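Local coordinates for protein sniffer CG10964-PA (Drosophila melanogaster, PDB 1SNY) that probably reduces carbonyl compounds with NADPH, as a Rossmann-fold member of the short-chain dehydrogenase/reductase family, at residues Q159-G164 against R211-S216. Numbering follows the deposited sequence. Where two conformers were deposited one is given.
Sequences QPMGVG and RIMCVS
Selenomethionine Met-161 packs against Arg-211, in the turn before strand 213-217, and against Met-213, the first residue of that strand. Its terminal CE lies against the root of Met-213, 3.6 Å from CB of that residue, while SE rests 3.8 Å from CD of Arg-211, the side chains of Met-161 and Arg-211 crossing at about a right angle. A bend at the last torsion of Met-161 (chi3 33°) turns the methyl away from the arginine and onto the strand. Met-213, also a selenomethionine, answers in the other direction: with CG anti to its backbone N (chi1 -175°), the chain extends toward the loop, and its SE comes within 4.1 Å of CA of Gly-162. Beyond it, CE of Met-213 makes a looser contact with CG1 of Val-163 at 4.5 Å. No direct hydrogen bond joins the two segments; instead a water accepts from N of Gly-162 (2.9 Å) and lies 3.0 Å from O of Arg-211, to which it can donate. Arg-211, at positive phi, is the C-prime residue of the Schellman motif closing helix 187-207, and its NH1 bonds back to O of Tyr-208. Strand 213-217 pairs in parallel with strand 167-171 through backbone bonds of Met-213 and Val-215. Cohesion between loop and strand is thus mainly apolar, one water supplying the polar link, and the buried, partnerless N of Val-163 probably carries a small desolvation cost.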
loop_
_atom_site.group_PDB
_atom_site.type_symbol
_atom_site.label_atom_id
_atom_site.label_comp_id
_atom_site.label_asym_id
_atom_site.label_seq_id
_atom_site.Cartn_x
_atom_site.Cartn_y
_atom_site.Cartn_z
ATOM N N GLN A 159 4.947 13.055 -30.829
ATOM C CA GLN A 159 6.182 12.679 -30.148
ATOM C C GLN A 159 6.036 11.364 -29.391
ATOM O O GLN A 159 4.924 10.925 -29.094
ATOM C CB GLN A 159 6.597 13.781 -29.171
ATOM C CG GLN A 159 6.892 15.110 -29.842
ATOM C CD GLN A 159 7.982 14.995 -30.897
ATOM O OE1 GLN A 159 9.118 14.629 -30.594
ATOM N NE2 GLN A 159 7.637 15.302 -32.140
ATOM N N PRO A 160 7.165 10.710 -29.076
ATOM C CA PRO A 160 7.102 9.443 -28.347
ATOM C C PRO A 160 6.778 9.735 -26.888
ATOM O O PRO A 160 6.795 10.892 -26.465
ATOM C CB PRO A 160 8.504 8.878 -28.527
ATOM C CG PRO A 160 9.348 10.119 -28.483
ATOM C CD PRO A 160 8.562 11.079 -29.370
HETATM N N MSE A 161 6.479 8.692 -26.124
HETATM C CA MSE A 161 6.156 8.868 -24.714
HETATM C C MSE A 161 7.379 9.359 -23.952
HETATM O O MSE A 161 8.498 8.919 -24.206
HETATM C CB MSE A 161 5.648 7.551 -24.126
HETATM C CG MSE A 161 4.309 7.097 -24.707
HETATM SE SE MSE A 161 3.600 5.548 -23.783
HETATM C CE MSE A 161 4.283 5.970 -22.032
ATOM N N GLY A 162 7.158 10.284 -23.023
ATOM C CA GLY A 162 8.250 10.828 -22.239
ATOM C C GLY A 162 7.808 12.117 -21.582
ATOM O O GLY A 162 6.676 12.564 -21.781
ATOM N N VAL A 163 8.690 12.725 -20.802
ATOM C CA VAL A 163 8.349 13.969 -20.128
ATOM C C VAL A 163 8.098 15.081 -21.144
ATOM O O VAL A 163 7.467 16.088 -20.831
ATOM C CB VAL A 163 9.461 14.400 -19.158
ATOM C CG1 VAL A 163 9.530 13.430 -17.987
ATOM C CG2 VAL A 163 10.801 14.444 -19.888
ATOM N N GLY A 164 8.589 14.887 -22.363
ATOM C CA GLY A 164 8.386 15.872 -23.404
ATOM C C GLY A 164 6.941 15.895 -23.862
ATOM O O GLY A 164 6.482 16.884 -24.438
ATOM N N ARG A 211 -1.479 7.862 -23.933
ATOM C CA ARG A 211 -0.024 7.775 -23.925
ATOM C C ARG A 211 0.643 8.654 -22.868
ATOM O O ARG A 211 1.630 9.333 -23.152
ATOM C CB ARG A 211 0.532 8.121 -25.311
ATOM C CG ARG A 211 0.120 7.148 -26.406
ATOM C CD ARG A 211 0.696 5.769 -26.149
ATOM N NE ARG A 211 0.507 4.867 -27.284
ATOM C CZ ARG A 211 -0.638 4.265 -27.593
ATOM N NH1 ARG A 211 -1.725 4.457 -26.857
ATOM N NH2 ARG A 211 -0.689 3.458 -28.644
ATOM N N ILE A 212 0.094 8.642 -21.652
ATOM C CA ILE A 212 0.652 9.405 -20.544
ATOM C C ILE A 212 1.497 8.428 -19.738
ATOM O O ILE A 212 0.994 7.424 -19.243
ATOM C CB ILE A 212 -0.457 9.992 -19.629
ATOM C CG1 ILE A 212 -1.310 10.982 -20.420
ATOM C CG2 ILE A 212 0.182 10.677 -18.413
ATOM C CD1 ILE A 212 -2.531 11.508 -19.647
HETATM N N MSE A 213 2.781 8.728 -19.619
HETATM C CA MSE A 213 3.717 7.869 -18.903
HETATM C C MSE A 213 3.627 8.016 -17.383
HETATM O O MSE A 213 3.467 9.123 -16.870
HETATM C CB MSE A 213 5.143 8.190 -19.375
HETATM C CG MSE A 213 6.236 7.297 -18.807
HETATM SE SE MSE A 213 7.979 7.749 -19.526
HETATM C CE MSE A 213 8.488 9.095 -18.242
ATOM N N CYS A 214 3.699 6.898 -16.667
ATOM C CA CYS A 214 3.685 6.944 -15.210
ATOM C C CYS A 214 4.748 6.007 -14.682
ATOM O O CYS A 214 4.807 4.831 -15.061
ATOM C CB CYS A 214 2.326 6.552 -14.626
ATOM S SG CYS A 214 2.277 6.811 -12.816
ATOM N N VAL A 215 5.607 6.531 -13.820
ATOM C CA VAL A 215 6.668 5.723 -13.260
ATOM C C VAL A 215 6.918 6.099 -11.819
ATOM O O VAL A 215 6.699 7.247 -11.419
ATOM C CB VAL A 215 8.011 5.926 -14.022
ATOM C CG1 VAL A 215 7.822 5.689 -15.521
ATOM C CG2 VAL A 215 8.536 7.328 -13.764
ATOM N N SER A 216 7.358 5.121 -11.036
ATOM C CA SER A 216 7.724 5.368 -9.653
ATOM C C SER A 216 9.236 5.496 -9.704
ATOM O O SER A 216 9.905 4.743 -10.420
ATOM C CB SER A 216 7.357 4.189 -8.755
ATOM O OG SER A 216 5.970 4.173 -8.480
HETATM O O HOH W 1 4.349 10.595 -22.614
#